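Local atomic coordinates of conserved hypothetical protein (Sulfolobus solfataricus, PDB entry 2FNA), a protein that binds ADP and a magnesium ion in a P-loop ATPase domain of the AAA+ class and probably hydrolyses ATP, though its cellular role is unknown. Residues L63-E68 with L78-K83; P93-A98 with E132-D137; E279-G284 with H335-K340; Y292-R297 with K309-L314. One frame throughout, in Å; residues are numbered along the deposited sequence.

Contact 1 of 4, residues L63-E68 with L78-K83; sequences LRKFEE and LLELQK
The ring of Phe66 meets Glu80 with its edge: CZ lies 3.7 Å from CG of Glu80, close to the ring plane. One face of the same ring carries CG of Lys65, 4.0 Å above the plane and displaced toward the rim. The carboxylate of Glu80 is turned almost square to the ring, the two planes standing 89° apart, and lies to the side of the ring on which Lys65 runs. A bend at chi2 (-66°) folds the glutamate so that its methylene CG serves the aromatic edge while OE1 pairs with the amine and OE2 lies against the lysine CD. Lys65 comes from the opposite direction, its own chain kinked at chi3, and lays CD 3.3 Å from OE2 of Glu80 before NZ reaches OE1 at 3.3 Å in a salt bridge whose hydrogen bond is weak.

The turn of 3-10 helix at 64-66 follows strand 58-62, an outer strand of the parallel sheet of the P-loop ATPase core, and leads on to helix 74-91, which bears Glu80. Phenylalanine suits the buried side, where it also packs on Ile72, whereas lysine suits the exposed, solvent-facing side. Because the ion pair is long and sits at the surface, it probably adds only modestly to stability, and much of the contact rests on the aliphatic parts of Lys65 and Glu80 and on the phenyl edge.

Contact 2 of 4, residues P93-A98 with E132-D137; sequences PSLLKA and EQASKD
Ala134 pushes its methyl group against the backbone and side chain of Leu95, and here the two segments are at their tightest. CB of Ala134 lies 3.6 Å from CA of Leu95 and 3.9 Å from its CB, and the two CA atoms are only 5.0 Å apart. An approach this close is consistent with a residue as small as alanine. Leu95 adds a second touch through its branch: with CG turned opposite the backbone N (chi1 -177°), CD1 comes within 3.9 Å of the same methyl. Leucine fits this buried position because it also packs against Leu88 and Val89 of helix 74-91 and against Ser130 and Phe131 of helix 124-133.

The contact therefore joins the short helix 95-98, which comes soon after helix 74-91, to the C-terminal end of helix 124-133. Just beyond that end the chain runs into strand 139-144 of the parallel sheet in the P-loop ATPase domain, with Ser135 resting on Leu92 and Pro57.

Toward solvent the packing thins. The hydroxyl of Ser94 stands 3.2 Å from the carbonyl O of Ala134, but the angle is too poor for a hydrogen bond; OG also lies 3.6 Å from CB of Ala134. A small polar residue is well suited to such a partly exposed position. Gln133 starts out toward helix 95-98, CB of Gln133 being 4.8 Å from CB of Ala98, and the amide then turns off from that helix, as befits a long polar side chain at an exposed position.

Contact 3 of 4, residues E279-G284 with H335-K340; sequences ENFLHG and HSWIIK
Phe281, His335 and Trp337 form an aromatic cluster where the long helix 259-282 meets the end of helix 322-334 in the predicted winged helix-turn-helix domain. Two T-shaped pairs share the phenyl. Toward His335 it offers its edge: CE1 of Phe281 lies 3.7 Å from CG of the histidine, over the face of the imidazole, with the planes 75° apart. Toward Trp337 the phenyl gives a face instead, receiving the edge of the five-membered ring at a centroid separation of 4.9 Å and a plane angle of 63°. With CG opposite the backbone N (chi1 175°), Phe281 swings its ring out to where one edge meets His335 and one face meets Trp337.

A Schellman motif ends helix 322-334, with Ser336 at positive phi as its C-prime residue, and the turn brings His335 and Trp337 to the same phenyl from positions two residues apart. Phenylalanine suits the buried centre because a flat apolar ring can offer an edge to one partner and a face to another; it also meets Phe278 and Tyr292. Histidine suits the border, since its ND1 is hydrogen-bonded to Glu179 while its ring stays in the cluster. On the tryptophan side the nearest approach is by the indole nitrogen, NE1 standing 3.7 Å from CD1 of Phe281.

Contact 4 of 4, residues Y292-R297 with K309-L314; sequences YLNIMR and KRALEL. With EDO (1,2-ethanediol), chain J.
Asn294 sends CG opposite its backbone N (chi1 -168°), which carries the amide out toward Ala311, while Leu312 with chi1 -74° sets CG beside its own backbone N and turns its two methyls back on Asn294 and Ile295. These residues join helices 289-299 and 305-316 of the predicted winged helix-turn-helix domain. The N-to-C directions of the short segments are 137° apart, about midway between perpendicular and antiparallel, with axes 9.4 Å apart at their closest.

At the middle of the contact OD1 of Asn294 rests 3.4 Å from CB of Ala311. Alanine suits this spot because its small methyl lets the amide come close to the backbone of helix 305-316. The amide also lies near the carbonyl of Ala311, ND2 being 3.5 Å from its O. Deeper in, the contact turns apolar: CD2 of Leu312 lies 4.0 Å from CB of Asn294, and CD1 lies 4.1 Å from CG1 of Ile295. Branched aliphatic residues suit this buried side, where helix 322-334 closes in, Ile295 packing on Tyr328 and Leu332, and Leu312 on Ile325.

Away from the interface, Lys309 and Glu313 pair one turn apart along their own helix, NZ meeting the syn lone pair of OE2 at 2.7 Å. On helix 289-299, exposed Arg297 has CB of Leu293 over one face of its guanidinium, and a 1,2-ethanediol, probably from the crystallisation liquor, lies alongside. O2 of the diol accepts a weak hydrogen bond from NE of Arg297 at 3.2 Å.

How the contacts relate
Contacts 1 and 2 belong to the ATPase domain and draw on consecutive helices, 74-91 and 95-98, yet their nearest atoms stay about 9 Å apart. Contact 3 is the buried one of the four and is purely aromatic; the others are partly buried, mixing a salt bridge with a phenyl edge in contact 1, a methyl packed on a leucine beside a serine hydroxyl in contact 2, and an amide with aliphatic groups in contact 4. Contacts 3 and 4 touch directly, Ile338 packing on Met296, a selenomethionine, and Leu282 on Tyr292, and contact 4 is nested within the chain loop that contact 3 closes. Glu67 and Glu68 meet Asn280, so contact 1 borders contact 3, whereas contact 2 lies across the chain's centre from contacts 3 and 4.

Contact 1 of 4, residues L63-E68 with L78-K83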
# COMPACT_ATOMS: atom_id res chain seq x y z
N LEU A 63 1.98 -6.49 -5.19
CA LEU A 63 1.10 -6.12 -6.31
C LEU A 63 1.44 -4.75 -6.82
O LEU A 63 0.92 -4.31 -7.83
CB LEU A 63 -0.37 -6.23 -5.88
CG LEU A 63 -0.76 -7.65 -5.44
CD1 LEU A 63 -2.09 -7.69 -4.66
CD2 LEU A 63 -0.78 -8.59 -6.65
N ARG A 64 2.33 -4.06 -6.10
CA ARG A 64 2.90 -2.80 -6.54
C ARG A 64 3.53 -2.94 -7.91
O ARG A 64 3.60 -1.98 -8.65
CB ARG A 64 4.02 -2.32 -5.59
CG ARG A 64 3.69 -1.13 -4.71
CD ARG A 64 4.81 -0.04 -4.73
NE ARG A 64 6.17 -0.58 -4.81
N LYS A 65 4.04 -4.12 -8.25
CA LYS A 65 4.56 -4.30 -9.60
C LYS A 65 3.53 -4.14 -10.72
O LYS A 65 3.91 -4.16 -11.89
CB LYS A 65 5.25 -5.65 -9.74
CG LYS A 65 4.38 -6.87 -9.57
CD LYS A 65 5.27 -8.12 -9.57
CE LYS A 65 5.93 -8.36 -8.22
NZ LYS A 65 7.21 -9.11 -8.36
N PHE A 66 2.24 -4.01 -10.39
CA PHE A 66 1.22 -3.76 -11.38
C PHE A 66 0.74 -2.32 -11.38
O PHE A 66 -0.17 -2.00 -12.13
CB PHE A 66 0.03 -4.71 -11.14
CG PHE A 66 0.39 -6.15 -11.28
CD1 PHE A 66 0.76 -6.66 -12.51
CD2 PHE A 66 0.40 -7.01 -10.18
CE1 PHE A 66 1.13 -7.99 -12.67
CE2 PHE A 66 0.74 -8.35 -10.34
CZ PHE A 66 1.12 -8.84 -11.61
N GLU A 67 1.34 -1.46 -10.55
CA GLU A 67 0.80 -0.11 -10.36
C GLU A 67 0.80 0.74 -11.63
O GLU A 67 -0.06 1.60 -11.78
CB GLU A 67 1.51 0.63 -9.21
CG GLU A 67 2.94 1.05 -9.54
CD GLU A 67 3.76 1.43 -8.29
OE1 GLU A 67 3.15 1.92 -7.30
OE2 GLU A 67 5.01 1.25 -8.33
N GLU A 68 1.74 0.47 -12.53
CA GLU A 68 1.84 1.22 -13.81
C GLU A 68 0.91 0.73 -14.92
O GLU A 68 0.82 1.36 -15.96
CB GLU A 68 3.27 1.23 -14.31
CG GLU A 68 4.22 1.95 -13.37
CD GLU A 68 5.67 1.88 -13.82
OE1 GLU A 68 5.94 1.44 -14.96
OE2 GLU A 68 6.55 2.26 -13.01
N LEU A 78 -1.45 -15.36 -12.35
CA LEU A 78 -1.02 -16.74 -12.11
C LEU A 78 0.50 -16.94 -12.06
O LEU A 78 0.97 -17.81 -11.33
CB LEU A 78 -1.59 -17.69 -13.15
CG LEU A 78 -3.06 -18.08 -13.02
CD1 LEU A 78 -3.30 -19.26 -13.90
CD2 LEU A 78 -3.46 -18.40 -11.58
N LEU A 79 1.24 -16.18 -12.87
CA LEU A 79 2.71 -16.27 -12.88
C LEU A 79 3.29 -15.76 -11.57
O LEU A 79 4.27 -16.31 -11.10
CB LEU A 79 3.33 -15.53 -14.07
N GLU A 80 2.67 -14.75 -10.96
CA GLU A 80 3.13 -14.25 -9.66
C GLU A 80 2.83 -15.23 -8.52
O GLU A 80 3.65 -15.42 -7.62
CB GLU A 80 2.50 -12.90 -9.32
CG GLU A 80 2.94 -11.77 -10.20
CD GLU A 80 4.40 -11.43 -10.04
OE1 GLU A 80 4.89 -11.46 -8.89
OE2 GLU A 80 5.03 -11.11 -11.06
N LEU A 81 1.62 -15.78 -8.55
CA LEU A 81 1.19 -16.79 -7.60
C LEU A 81 2.06 -18.05 -7.71
O LEU A 81 2.48 -18.65 -6.72
CB LEU A 81 -0.28 -17.11 -7.87
CG LEU A 81 -1.04 -18.03 -6.93
CD1 LEU A 81 -0.95 -17.51 -5.49
CD2 LEU A 81 -2.50 -18.17 -7.39
N GLN A 82 2.35 -18.44 -8.94
CA GLN A 82 3.19 -19.60 -9.23
C GLN A 82 4.56 -19.46 -8.58
O GLN A 82 5.02 -20.39 -7.92
CB GLN A 82 3.31 -19.75 -10.74
CG GLN A 82 4.04 -20.95 -11.27
CD GLN A 82 4.03 -20.92 -12.79
OE1 GLN A 82 3.01 -21.18 -13.43
NE2 GLN A 82 5.17 -20.55 -13.37
N LYS A 83 5.17 -18.30 -8.74
CA LYS A 83 6.47 -18.01 -8.12
C LYS A 83 6.41 -18.16 -6.60
O LYS A 83 7.27 -18.79 -6.01
CB LYS A 83 6.93 -16.59 -8.46
CG LYS A 83 7.38 -16.39 -9.89
CD LYS A 83 7.48 -14.90 -10.22

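Contact 2 of 4, residues P93-A98 with E132-D137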
# COMPACT_ATOMS: atom_id res chain seq x y z
N PRO A 93 6.78 -29.37 2.49
CA PRO A 93 6.97 -30.64 1.79
C PRO A 93 5.71 -31.35 1.25
O PRO A 93 5.74 -31.88 0.14
CB PRO A 93 7.65 -31.51 2.84
CG PRO A 93 8.51 -30.55 3.57
CD PRO A 93 7.77 -29.24 3.58
N SER A 94 4.62 -31.38 2.03
CA SER A 94 3.40 -32.10 1.62
C SER A 94 2.47 -31.28 0.71
O SER A 94 1.38 -31.74 0.36
CB SER A 94 2.60 -32.56 2.85
OG SER A 94 2.13 -31.46 3.61
N LEU A 95 2.90 -30.08 0.35
CA LEU A 95 2.09 -29.23 -0.52
C LEU A 95 2.14 -29.72 -1.96
O LEU A 95 1.11 -29.83 -2.62
CB LEU A 95 2.56 -27.78 -0.45
CG LEU A 95 1.77 -26.74 -1.25
CD1 LEU A 95 0.29 -26.86 -1.00
CD2 LEU A 95 2.25 -25.38 -0.87
N LEU A 96 3.35 -30.02 -2.45
CA LEU A 96 3.52 -30.53 -3.81
C LEU A 96 2.58 -31.71 -4.08
O LEU A 96 1.99 -31.80 -5.15
CB LEU A 96 4.98 -30.91 -4.06
CG LEU A 96 5.49 -30.58 -5.46
CD1 LEU A 96 5.67 -29.08 -5.62
CD2 LEU A 96 6.80 -31.31 -5.79
N LYS A 97 2.42 -32.58 -3.08
CA LYS A 97 1.44 -33.66 -3.12
C LYS A 97 -0.01 -33.16 -3.14
O LYS A 97 -0.84 -33.69 -3.87
CB LYS A 97 1.65 -34.61 -1.92
CG LYS A 97 0.60 -35.72 -1.77
CD LYS A 97 0.79 -36.48 -0.44
CE LYS A 97 -0.47 -37.26 -0.00
NZ LYS A 97 -0.26 -38.73 -0.01
N ALA A 98 -0.31 -32.17 -2.30
CA ALA A 98 -1.66 -31.58 -2.21
C ALA A 98 -2.07 -30.75 -3.45
O ALA A 98 -3.27 -30.61 -3.72
CB ALA A 98 -1.79 -30.75 -0.94
N GLU A 132 -3.89 -25.14 3.37
CA GLU A 132 -4.39 -25.52 4.69
C GLU A 132 -4.22 -27.01 4.94
O GLU A 132 -3.84 -27.39 6.04
CB GLU A 132 -5.85 -25.06 4.89
CG GLU A 132 -6.60 -25.80 6.00
CD GLU A 132 -7.73 -25.03 6.62
OE1 GLU A 132 -7.66 -23.78 6.67
OE2 GLU A 132 -8.68 -25.68 7.12
N GLN A 133 -4.48 -27.86 3.94
CA GLN A 133 -4.22 -29.31 4.07
C GLN A 133 -2.76 -29.65 4.35
O GLN A 133 -2.45 -30.59 5.09
CB GLN A 133 -4.67 -30.08 2.82
CG GLN A 133 -5.93 -30.94 3.03
CD GLN A 133 -7.24 -30.15 2.90
OE1 GLN A 133 -8.17 -30.59 2.21
NE2 GLN A 133 -7.32 -28.99 3.56
N ALA A 134 -1.86 -28.87 3.75
CA ALA A 134 -0.42 -29.11 3.80
C ALA A 134 0.28 -28.56 5.07
O ALA A 134 1.47 -28.79 5.27
CB ALA A 134 0.23 -28.54 2.54
N SER A 135 -0.46 -27.83 5.91
CA SER A 135 0.13 -27.07 7.00
C SER A 135 -0.58 -27.38 8.31
O SER A 135 -1.81 -27.40 8.36
CB SER A 135 0.03 -25.56 6.68
OG SER A 135 0.96 -24.80 7.44
N LYS A 136 0.19 -27.64 9.36
CA LYS A 136 -0.36 -27.78 10.72
C LYS A 136 -0.59 -26.40 11.32
O LYS A 136 -1.45 -26.22 12.18
CB LYS A 136 0.62 -28.57 11.62
N ASP A 137 0.15 -25.42 10.81
CA ASP A 137 0.13 -24.05 11.32
C ASP A 137 -0.67 -23.13 10.40
O ASP A 137 -1.02 -23.52 9.29
CB ASP A 137 1.58 -23.56 11.43
CG ASP A 137 2.47 -24.52 12.24
OD1 ASP A 137 2.17 -24.71 13.43
OD2 ASP A 137 3.45 -25.07 11.69

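Contact 3 of 4, residues E279-G284 with H335-K340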
# COMPACT_ATOMS: atom_id res chain seq x y z
N GLU A 279 1.17 10.18 -12.54
CA GLU A 279 1.04 9.65 -13.90
C GLU A 279 0.39 8.28 -13.89
O GLU A 279 -0.43 8.00 -14.73
CB GLU A 279 2.40 9.55 -14.61
CG GLU A 279 2.96 10.88 -15.02
CD GLU A 279 2.00 11.63 -15.90
OE1 GLU A 279 1.57 11.04 -16.93
OE2 GLU A 279 1.62 12.78 -15.55
N ASN A 280 0.75 7.43 -12.92
CA ASN A 280 0.03 6.17 -12.71
C ASN A 280 -1.46 6.38 -12.45
O ASN A 280 -2.30 5.67 -13.01
CB ASN A 280 0.59 5.36 -11.55
CG ASN A 280 1.98 4.88 -11.79
OD1 ASN A 280 2.45 4.84 -12.92
ND2 ASN A 280 2.64 4.47 -10.73
N PHE A 281 -1.78 7.35 -11.60
CA PHE A 281 -3.17 7.74 -11.39
C PHE A 281 -3.87 8.18 -12.67
O PHE A 281 -5.03 7.87 -12.86
CB PHE A 281 -3.29 8.85 -10.32
CG PHE A 281 -4.70 9.39 -10.16
CD1 PHE A 281 -5.63 8.71 -9.38
CD2 PHE A 281 -5.09 10.56 -10.80
CE1 PHE A 281 -6.94 9.20 -9.24
CE2 PHE A 281 -6.38 11.03 -10.68
CZ PHE A 281 -7.31 10.37 -9.90
N LEU A 282 -3.19 8.92 -13.54
CA LEU A 282 -3.81 9.50 -14.73
C LEU A 282 -3.92 8.50 -15.90
O LEU A 282 -4.51 8.81 -16.94
CB LEU A 282 -3.03 10.73 -15.21
CG LEU A 282 -3.01 11.95 -14.29
CD1 LEU A 282 -2.04 12.98 -14.82
CD2 LEU A 282 -4.40 12.52 -14.12
N HIS A 283 -3.31 7.33 -15.72
CA HIS A 283 -3.38 6.25 -16.67
C HIS A 283 -4.83 5.80 -16.73
O HIS A 283 -5.45 5.49 -15.69
CB HIS A 283 -2.47 5.11 -16.20
CG HIS A 283 -2.21 4.05 -17.23
ND1 HIS A 283 -1.59 2.86 -16.93
CD2 HIS A 283 -2.49 4.01 -18.56
CE1 HIS A 283 -1.49 2.13 -18.04
NE2 HIS A 283 -2.04 2.80 -19.03
N GLY A 284 -5.39 5.81 -17.93
CA GLY A 284 -6.81 5.52 -18.13
C GLY A 284 -7.77 6.70 -17.92
O GLY A 284 -8.98 6.53 -18.05
N HIS A 335 -8.29 7.57 -4.13
CA HIS A 335 -6.93 7.19 -4.43
C HIS A 335 -5.92 7.91 -3.47
O HIS A 335 -4.71 7.71 -3.56
CB HIS A 335 -6.61 7.41 -5.92
CG HIS A 335 -7.33 6.47 -6.84
ND1 HIS A 335 -6.74 5.34 -7.36
CD2 HIS A 335 -8.61 6.48 -7.30
CE1 HIS A 335 -7.62 4.70 -8.12
NE2 HIS A 335 -8.75 5.37 -8.10
N SER A 336 -6.46 8.64 -2.49
CA SER A 336 -5.69 9.20 -1.37
C SER A 336 -4.73 10.33 -1.78
O SER A 336 -3.71 10.58 -1.12
CB SER A 336 -4.98 8.08 -0.61
OG SER A 336 -5.92 7.32 0.12
N TRP A 337 -5.12 11.09 -2.81
CA TRP A 337 -4.33 12.25 -3.24
C TRP A 337 -4.67 13.44 -2.38
O TRP A 337 -3.77 14.23 -2.00
CB TRP A 337 -4.54 12.55 -4.72
CG TRP A 337 -3.81 11.59 -5.51
CD1 TRP A 337 -4.30 10.44 -6.06
CD2 TRP A 337 -2.42 11.61 -5.77
NE1 TRP A 337 -3.29 9.76 -6.69
CE2 TRP A 337 -2.12 10.45 -6.51
CE3 TRP A 337 -1.39 12.50 -5.46
CZ2 TRP A 337 -0.83 10.16 -6.95
CZ3 TRP A 337 -0.12 12.21 -5.89
CH2 TRP A 337 0.16 11.06 -6.62
N ILE A 338 -5.96 13.54 -2.07
CA ILE A 338 -6.49 14.57 -1.19
C ILE A 338 -7.34 14.00 -0.06
O ILE A 338 -7.69 12.82 -0.07
CB ILE A 338 -7.28 15.63 -2.00
CG1 ILE A 338 -8.57 15.06 -2.61
CG2 ILE A 338 -6.39 16.21 -3.10
CD1 ILE A 338 -9.38 16.07 -3.44
N ILE A 339 -7.60 14.83 0.94
CA ILE A 339 -8.46 14.51 2.07
C ILE A 339 -9.35 15.75 2.30
O ILE A 339 -8.89 16.88 2.20
CB ILE A 339 -7.64 14.13 3.34
CG1 ILE A 339 -6.77 12.90 3.05
CG2 ILE A 339 -8.55 13.81 4.51
CD1 ILE A 339 -5.70 12.54 4.08
N LYS A 340 -10.63 15.53 2.56
CA LYS A 340 -11.54 16.64 2.82
C LYS A 340 -11.73 16.79 4.33
O LYS A 340 -12.12 15.83 5.01
CB LYS A 340 -12.90 16.42 2.12
CG LYS A 340 -13.74 17.71 1.99
CD LYS A 340 -15.11 17.45 1.39

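Contact 4 of 4, residues Y292-R297 with K309-L314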
# COMPACT_ATOMS: atom_id res chain seq x y z
N TYR A 292 -7.36 17.21 -13.91
CA TYR A 292 -6.75 16.70 -12.68
C TYR A 292 -5.50 17.51 -12.27
O TYR A 292 -5.36 17.88 -11.11
CB TYR A 292 -6.43 15.20 -12.81
CG TYR A 292 -7.63 14.29 -12.62
CD1 TYR A 292 -8.29 14.23 -11.38
CD2 TYR A 292 -8.11 13.48 -13.65
CE1 TYR A 292 -9.38 13.41 -11.18
CE2 TYR A 292 -9.22 12.63 -13.44
CZ TYR A 292 -9.85 12.61 -12.21
OH TYR A 292 -10.94 11.79 -11.97
N LEU A 293 -4.59 17.78 -13.21
CA LEU A 293 -3.42 18.62 -12.93
C LEU A 293 -3.85 19.97 -12.36
O LEU A 293 -3.25 20.49 -11.42
CB LEU A 293 -2.56 18.84 -14.19
CG LEU A 293 -1.62 17.69 -14.56
CD1 LEU A 293 -1.24 17.73 -16.03
CD2 LEU A 293 -0.36 17.71 -13.66
N ASN A 294 -4.91 20.53 -12.94
CA ASN A 294 -5.42 21.82 -12.52
C ASN A 294 -5.95 21.76 -11.08
O ASN A 294 -5.67 22.64 -10.27
CB ASN A 294 -6.52 22.28 -13.46
CG ASN A 294 -6.91 23.71 -13.25
OD1 ASN A 294 -7.53 24.06 -12.24
ND2 ASN A 294 -6.56 24.56 -14.21
N ILE A 295 -6.74 20.73 -10.79
CA ILE A 295 -7.30 20.53 -9.45
C ILE A 295 -6.21 20.45 -8.38
O ILE A 295 -6.36 21.02 -7.30
CB ILE A 295 -8.16 19.25 -9.38
CG1 ILE A 295 -9.51 19.47 -10.09
CG2 ILE A 295 -8.36 18.81 -7.92
CD1 ILE A 295 -10.34 18.22 -10.29
N MSE A 296 -5.12 19.72 -8.68
CA MSE A 296 -4.07 19.49 -7.68
C MSE A 296 -3.25 20.73 -7.40
O MSE A 296 -2.88 21.02 -6.26
CB MSE A 296 -3.17 18.34 -8.10
CG MSE A 296 -3.83 16.98 -8.05
SE MSE A 296 -4.56 16.52 -6.29
CE MSE A 296 -2.98 16.60 -5.26
N ARG A 297 -2.93 21.46 -8.47
CA ARG A 297 -2.30 22.76 -8.34
C ARG A 297 -3.20 23.70 -7.54
O ARG A 297 -2.74 24.41 -6.66
CB ARG A 297 -1.99 23.33 -9.72
CG ARG A 297 -0.89 22.55 -10.44
CD ARG A 297 -0.65 23.05 -11.87
NE ARG A 297 0.08 22.05 -12.64
CZ ARG A 297 0.34 22.13 -13.95
NH1 ARG A 297 -0.06 23.18 -14.65
NH2 ARG A 297 1.01 21.15 -14.55
N LYS A 309 -13.84 24.69 -8.86
CA LYS A 309 -14.71 25.11 -9.96
C LYS A 309 -14.12 26.29 -10.71
O LYS A 309 -13.98 26.26 -11.94
CB LYS A 309 -16.09 25.48 -9.44
CG LYS A 309 -17.18 25.57 -10.53
CD LYS A 309 -18.57 25.62 -9.89
CE LYS A 309 -19.67 25.26 -10.88
NZ LYS A 309 -19.87 26.36 -11.85
N ARG A 310 -13.76 27.33 -9.96
CA ARG A 310 -13.31 28.59 -10.55
C ARG A 310 -12.06 28.37 -11.42
O ARG A 310 -12.00 28.83 -12.57
CB ARG A 310 -13.02 29.62 -9.45
CG ARG A 310 -12.51 30.95 -9.95
CD ARG A 310 -12.22 31.94 -8.81
NE ARG A 310 -13.41 32.22 -7.99
CZ ARG A 310 -13.68 31.68 -6.80
NH1 ARG A 310 -12.85 30.80 -6.23
NH2 ARG A 310 -14.79 32.03 -6.16
N ALA A 311 -11.09 27.65 -10.86
CA ALA A 311 -9.82 27.36 -11.55
C ALA A 311 -9.99 26.51 -12.80
O ALA A 311 -9.26 26.68 -13.77
CB ALA A 311 -8.85 26.69 -10.60
N LEU A 312 -10.95 25.58 -12.79
CA LEU A 312 -11.18 24.73 -13.96
C LEU A 312 -11.81 25.56 -15.07
O LEU A 312 -11.37 25.52 -16.22
CB LEU A 312 -12.07 23.55 -13.61
CG LEU A 312 -11.40 22.44 -12.78
CD1 LEU A 312 -12.44 21.53 -12.14
CD2 LEU A 312 -10.42 21.63 -13.63
N GLU A 313 -12.84 26.32 -14.70
CA GLU A 313 -13.54 27.16 -15.65
C GLU A 313 -12.64 28.28 -16.15
O GLU A 313 -12.70 28.63 -17.32
CB GLU A 313 -14.80 27.73 -15.01
CG GLU A 313 -15.81 26.65 -14.68
CD GLU A 313 -17.02 27.16 -13.93
OE1 GLU A 313 -17.10 28.37 -13.64
OE2 GLU A 313 -17.90 26.32 -13.64
N LEU A 314 -11.78 28.81 -15.29
CA LEU A 314 -10.82 29.83 -15.72
C LEU A 314 -9.88 29.30 -16.81
O LEU A 314 -9.60 30.00 -17.78
CB LEU A 314 -9.99 30.35 -14.52
CG LEU A 314 -9.12 31.59 -14.74
CD1 LEU A 314 -10.01 32.83 -14.88
CD2 LEU A 314 -8.12 31.77 -13.61
C1 EDO J . 3.05 19.02 -12.32
O1 EDO J . 3.92 19.32 -13.42
C2 EDO J . 3.46 19.83 -11.09
O2 EDO J . 2.58 20.95 -10.91